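Local coordinates for putative branched-chain amino acid transport system substrate-binding protein (Rhodopseudomonas palustris, PDB 4F8J) that probably captures small solutes for an ABC transport system, and is seen here holding the aromatic acid 4'-hydroxycinnamate in its binding cleft, at residues K36-H41 / V297-L302; V113-P118 / Y333-T338. One frame throughout, in Å; residues are numbered along the deposited sequence.

Interaction 1 (K36-H41 / V297-L302); sequences KEIGGH and VVPVAL
I38 opens the contact by laying its branched methyl, CG2, against the C-terminal part of helix 282-302. CG2 lies anti to the backbone N (chi1, the torsion to CG1, is -64°), and from there it meets CG1 of V298 at 3.5 Å and CG of P299 at 3.8 Å, the isoleucine crossing both side chains at about a right angle. The backbone turns back directly after this residue: I38 to H41 is a type I' beta turn, closed by H41 N to I38 O at 2.9 Å and by I38 N to H41 O at the same length. G39 and G40 occupy its two corners with positive phi, and G39 brings its CA to 4.4 Å from CD1 of L302, whose methyl also rests near I38 O. H41 comes next, approaching L302 from the opposite direction. The leucine CD2 sits over one imidazole face, 4.0 Å from the ring centroid and 24° off its normal, a CH-pi contact displaced toward the rim, while CD1 reaches CD2 of H41 at 3.6 Å. The ring is also held through ND1, hydrogen-bonded to the backbone O of N6. Between the two segments the contact is apolar packing and CH-pi, a hairpin turn docked near the end of a helix. I8 of strand 8-14 touches both V298 and H41, P307 packs on H41 and L302, and F312 of helix 310-322 touches L302, so the turn joining strands 37-38 and 41-49 fits against the helical layer beside the edge of the six-stranded sheet.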
loop_
_atom_site.group_PDB
_atom_site.type_symbol
_atom_site.label_atom_id
_atom_site.label_comp_id
_atom_site.label_asym_id
_atom_site.label_seq_id
_atom_site.Cartn_x
_atom_site.Cartn_y
_atom_site.Cartn_z
ATOM N N LYS A 36 -1.534 -18.195 13.205
ATOM C CA LYS A 36 -1.919 -18.006 14.606
ATOM C C LYS A 36 -0.784 -18.342 15.571
ATOM O O LYS A 36 -0.896 -18.083 16.750
ATOM C CB LYS A 36 -3.121 -18.875 14.957
ATOM C CG LYS A 36 -4.419 -18.401 14.312
ATOM C CD LYS A 36 -5.600 -19.179 14.864
ATOM C CE LYS A 36 -6.945 -18.444 14.774
ATOM N NZ LYS A 36 -7.105 -17.589 13.572
ATOM N N GLU A 37 0.321 -18.813 15.015
ATOM C CA GLU A 37 1.419 -19.386 15.778
ATOM C C GLU A 37 2.634 -19.415 14.862
ATOM O O GLU A 37 2.492 -19.744 13.682
ATOM C CB GLU A 37 1.020 -20.800 16.153
ATOM C CG GLU A 37 1.760 -21.420 17.297
ATOM C CD GLU A 37 1.178 -22.790 17.598
ATOM O OE1 GLU A 37 1.306 -23.675 16.736
ATOM O OE2 GLU A 37 0.543 -22.957 18.654
ATOM N N ILE A 38 3.817 -19.074 15.378
ATOM C CA ILE A 38 5.050 -19.205 14.607
ATOM C C ILE A 38 6.041 -19.964 15.516
ATOM O O ILE A 38 6.262 -19.570 16.668
ATOM C CB ILE A 38 5.650 -17.853 14.139
ATOM C CG1 ILE A 38 4.695 -17.140 13.175
ATOM C CG2 ILE A 38 7.027 -18.101 13.518
ATOM C CD1 ILE A 38 5.056 -15.680 12.893
ATOM N N GLY A 39 6.580 -21.073 15.025
ATOM C CA GLY A 39 7.547 -21.861 15.838
ATOM C C GLY A 39 6.956 -22.430 17.112
ATOM O O GLY A 39 7.681 -22.687 18.097
ATOM N N GLY A 40 5.637 -22.589 17.116
ATOM C CA GLY A 40 4.945 -23.048 18.304
ATOM C C GLY A 40 4.571 -21.997 19.291
ATOM O O GLY A 40 3.876 -22.306 20.286
ATOM N N HIS A 41 5.003 -20.760 19.036
ATOM C CA HIS A 41 4.691 -19.645 19.909
ATOM C C HIS A 41 3.402 -19.048 19.402
ATOM O O HIS A 41 3.357 -18.643 18.230
ATOM C CB HIS A 41 5.812 -18.649 19.867
ATOM C CG HIS A 41 7.099 -19.151 20.465
ATOM N ND1 HIS A 41 7.426 -18.943 21.766
ATOM C CD2 HIS A 41 8.157 -19.856 19.902
ATOM C CE1 HIS A 41 8.604 -19.534 22.032
ATOM N NE2 HIS A 41 9.075 -20.079 20.901
ATOM N N VAL A 297 11.045 -14.207 9.343
ATOM C CA VAL A 297 12.011 -13.575 10.244
ATOM C C VAL A 297 11.866 -14.009 11.699
ATOM O O VAL A 297 12.874 -14.056 12.429
ATOM C CB VAL A 297 12.025 -12.030 10.155
ATOM C CG1 VAL A 297 12.427 -11.571 8.770
ATOM C CG2 VAL A 297 10.721 -11.408 10.603
ATOM N N VAL A 298 10.664 -14.358 12.136
ATOM C CA VAL A 298 10.489 -14.749 13.546
ATOM C C VAL A 298 11.249 -16.023 13.934
ATOM O O VAL A 298 11.929 -16.022 14.941
ATOM C CB VAL A 298 8.986 -14.771 13.937
ATOM C CG1 VAL A 298 8.797 -15.591 15.223
ATOM C CG2 VAL A 298 8.445 -13.318 14.023
ATOM N N PRO A 299 11.247 -17.094 13.097
ATOM C CA PRO A 299 12.024 -18.300 13.477
ATOM C C PRO A 299 13.522 -17.959 13.611
ATOM O O PRO A 299 14.227 -18.516 14.459
ATOM C CB PRO A 299 11.726 -19.255 12.333
ATOM C CG PRO A 299 10.330 -18.876 11.880
ATOM C CD PRO A 299 10.368 -17.347 11.937
ATOM N N VAL A 300 14.019 -17.037 12.779
ATOM C CA VAL A 300 15.415 -16.594 12.891
ATOM C C VAL A 300 15.694 -15.925 14.251
ATOM O O VAL A 300 16.665 -16.258 14.941
ATOM C CB VAL A 300 15.842 -15.700 11.699
ATOM C CG1 VAL A 300 17.271 -15.172 11.891
ATOM C CG2 VAL A 300 15.662 -16.484 10.402
ATOM N N ALA A 301 14.816 -15.029 14.666
ATOM C CA ALA A 301 14.967 -14.331 15.922
ATOM C C ALA A 301 14.837 -15.302 17.101
ATOM O O ALA A 301 15.594 -15.199 18.081
ATOM C CB ALA A 301 13.959 -13.186 16.026
ATOM N N LEU A 302 13.931 -16.282 16.971
ATOM C CA LEU A 302 13.711 -17.294 18.024
ATOM C C LEU A 302 14.963 -18.144 18.290
ATOM O O LEU A 302 15.129 -18.727 19.376
ATOM C CB LEU A 302 12.513 -18.183 17.698
ATOM C CG LEU A 302 11.138 -17.574 17.820
ATOM C CD1 LEU A 302 10.040 -18.490 17.204
ATOM C CD2 LEU A 302 10.831 -17.247 19.267
#

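Interaction 2 (V113-P118 / Y333-T338); sequences VAMPQP and YSFTET. With HC4 (4'-hydroxycinnamic acid), chain E.
The two backbones keep well apart, with CA atoms 7.7 Å apart at V113 and F335 and 8.6 Å at M115 and Y333, and side chains fill the gap. V113 lies over one face of the F335 ring: CG1 stands 3.9 Å from the centroid, 13° off the normal, and CB approaches CE1 at 3.7 Å. A114 O lies in the plane of the same ring at its edge; this buried carbonyl oxygen has no polar partner in the model. M115, a selenomethionine, bends at chi2 (-63°) and again at chi3, bringing SE obliquely to the Y333 ring, 4.4 Å from its centroid, as a Met-aromatic contact. CE continues over a face of Y333 and to the edge of F335. Y333 OH donates to M115 O at 2.6 Å, tilted 18° from the carbonyl plane, which ties the end of the ring to the backbone just beyond strand 112-114. P116 follows, its CB 3.4 Å from O4' of 4'-hydroxycinnamic acid, a ligand also hydrogen-bonded by H286 and Q282. The packing backs the ligand cleft of a two-lobed periplasmic binding protein: edge strand 112-114 runs into a loop that reaches the ligand through P116, with Y333 and F335 behind.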
loop_
_atom_site.group_PDB
_atom_site.type_symbol
_atom_site.label_atom_id
_atom_site.label_comp_id
_atom_site.label_asym_id
_atom_site.label_seq_id
_atom_site.Cartn_x
_atom_site.Cartn_y
_atom_site.Cartn_z
ATOM N N VAL A 113 10.078 -0.849 8.039
ATOM C CA VAL A 113 10.015 -1.319 6.645
ATOM C C VAL A 113 8.589 -1.142 6.128
ATOM O O VAL A 113 7.677 -0.908 6.916
ATOM C CB VAL A 113 10.430 -2.810 6.508
ATOM C CG1 VAL A 113 11.904 -2.989 6.898
ATOM C CG2 VAL A 113 9.496 -3.739 7.306
ATOM N N ALA A 114 8.407 -1.230 4.810
ATOM C CA ALA A 114 7.073 -1.028 4.215
ATOM C C ALA A 114 6.659 -2.190 3.331
ATOM O O ALA A 114 7.469 -2.707 2.548
ATOM C CB ALA A 114 7.059 0.265 3.405
HETATM N N MSE A 115 5.395 -2.576 3.453
HETATM C CA MSE A 115 4.777 -3.551 2.566
HETATM C C MSE A 115 4.348 -2.965 1.219
HETATM O O MSE A 115 4.586 -3.581 0.185
HETATM C CB MSE A 115 3.576 -4.233 3.246
HETATM C CG MSE A 115 3.829 -5.090 4.445
HETATM SE SE MSE A 115 4.947 -6.650 3.978
HETATM C CE MSE A 115 6.270 -5.910 4.510
ATOM N N PRO A 116 3.683 -1.808 1.198
ATOM C CA PRO A 116 3.254 -1.295 -0.134
ATOM C C PRO A 116 4.413 -1.028 -1.055
ATOM O O PRO A 116 5.502 -0.661 -0.616
ATOM C CB PRO A 116 2.517 0.000 0.211
ATOM C CG PRO A 116 2.075 -0.220 1.612
ATOM C CD PRO A 116 3.211 -0.913 2.269
ATOM N N GLN A 117 4.165 -1.157 -2.348
ATOM C CA GLN A 117 5.174 -0.850 -3.314
ATOM C C GLN A 117 5.614 0.611 -3.233
ATOM O O GLN A 117 4.777 1.509 -3.060
ATOM C CB GLN A 117 4.691 -1.139 -4.716
ATOM C CG GLN A 117 4.370 -2.614 -4.995
ATOM C CD GLN A 117 3.030 -3.076 -4.505
ATOM O OE1 GLN A 117 2.231 -2.307 -3.965
ATOM N NE2 GLN A 117 2.785 -4.382 -4.641
ATOM N N PRO A 118 6.917 0.858 -3.356
ATOM C CA PRO A 118 7.381 2.238 -3.338
ATOM C C PRO A 118 6.862 3.000 -4.553
ATOM O O PRO A 118 6.688 2.426 -5.642
ATOM C CB PRO A 118 8.892 2.110 -3.346
ATOM C CG PRO A 118 9.166 0.828 -3.989
ATOM C CD PRO A 118 8.012 -0.074 -3.655
ATOM N N TYR A 333 10.304 -9.764 -1.197
ATOM C CA TYR A 333 10.969 -8.707 -0.413
ATOM C C TYR A 333 12.410 -9.059 -0.067
ATOM O O TYR A 333 12.678 -10.114 0.474
ATOM C CB TYR A 333 10.198 -8.442 0.891
ATOM C CG TYR A 333 8.839 -7.845 0.675
ATOM C CD1 TYR A 333 7.750 -8.628 0.372
ATOM C CD2 TYR A 333 8.633 -6.475 0.776
ATOM C CE1 TYR A 333 6.495 -8.075 0.169
ATOM C CE2 TYR A 333 7.357 -5.915 0.582
ATOM C CZ TYR A 333 6.293 -6.717 0.264
ATOM O OH TYR A 333 5.039 -6.159 0.026
ATOM N N SER A 334 13.323 -8.112 -0.283
ATOM C CA SER A 334 14.682 -8.222 0.210
ATOM C C SER A 334 15.074 -6.869 0.750
ATOM O O SER A 334 15.527 -6.011 0.013
ATOM C CB SER A 334 15.665 -8.642 -0.876
ATOM O OG SER A 334 15.447 -9.992 -1.295
ATOM N N PHE A 335 14.851 -6.682 2.038
ATOM C CA PHE A 335 15.233 -5.431 2.656
ATOM C C PHE A 335 16.736 -5.348 2.864
ATOM O O PHE A 335 17.436 -6.363 3.080
ATOM C CB PHE A 335 14.546 -5.289 4.005
ATOM C CG PHE A 335 13.042 -5.378 3.954
ATOM C CD1 PHE A 335 12.286 -4.406 3.334
ATOM C CD2 PHE A 335 12.377 -6.471 4.514
ATOM C CE1 PHE A 335 10.926 -4.488 3.285
ATOM C CE2 PHE A 335 11.001 -6.563 4.467
ATOM C CZ PHE A 335 10.268 -5.569 3.843
ATOM N N THR A 336 17.248 -4.114 2.899
ATOM C CA THR A 336 18.593 -3.877 3.383
ATOM C C THR A 336 18.568 -2.761 4.441
ATOM O O THR A 336 17.495 -2.179 4.716
ATOM C CB THR A 336 19.585 -3.504 2.242
ATOM O OG1 THR A 336 19.308 -2.187 1.744
ATOM C CG2 THR A 336 19.507 -4.535 1.076
ATOM N N GLU A 337 19.733 -2.441 4.998
ATOM C CA GLU A 337 19.825 -1.329 5.944
ATOM C C GLU A 337 19.341 -0.027 5.340
ATOM O O GLU A 337 18.799 0.826 6.058
ATOM C CB GLU A 337 21.241 -1.165 6.482
ATOM C CG GLU A 337 21.770 -2.406 7.164
ATOM C CD GLU A 337 21.472 -2.456 8.645
ATOM O OE1 GLU A 337 22.345 -2.955 9.394
ATOM O OE2 GLU A 337 20.381 -2.006 9.067
ATOM N N THR A 338 19.534 0.137 4.030
ATOM C CA THR A 338 19.174 1.369 3.372
ATOM C C THR A 338 17.916 1.278 2.495
ATOM O O THR A 338 17.237 2.285 2.288
ATOM C CB THR A 338 20.405 1.921 2.596
ATOM O OG1 THR A 338 20.818 0.947 1.643
ATOM C CG2 THR A 338 21.556 2.168 3.550
HETATM C C1 HC4 E . -2.458 7.129 1.308
HETATM O O1 HC4 E . -1.729 7.863 1.993
HETATM O O2 HC4 E . -3.711 7.290 1.269
HETATM C C2 HC4 E . -1.934 5.996 0.497
HETATM C C3 HC4 E . -2.540 4.815 0.615
HETATM C "C1'" HC4 E . -2.015 3.556 0.003
HETATM C "C2'" HC4 E . -1.305 3.510 -1.213
HETATM C "C3'" HC4 E . -0.793 2.308 -1.676
HETATM C "C4'" HC4 E . -0.965 1.114 -1.001
HETATM C "C5'" HC4 E . -1.674 1.151 0.194
HETATM C "C6'" HC4 E . -2.170 2.357 0.657
HETATM O "O4'" HC4 E . -0.490 -0.095 -1.450
#

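From the N terminus, the chain passes the hairpin turn at 36-41, then reaches 113-118, where edge strand 112-114 leaves the six-stranded sheet. It next builds five strands of the other sheet before returning in helix 282-302, whose end at 297-302 closes interaction 1 across 255 intervening residues. The loop after strand 332-333 then closes interaction 2 across 214. The segments alternate, so the two closures cross rather than nest. Both reach the same sheet, at its two outermost strands, 37-38 and 112-114; their centres are 21 Å apart and their nearest atoms about 7 Å. Together they bind late parts of the chain to the N-terminal sheet, interaction 2 beside the ligand.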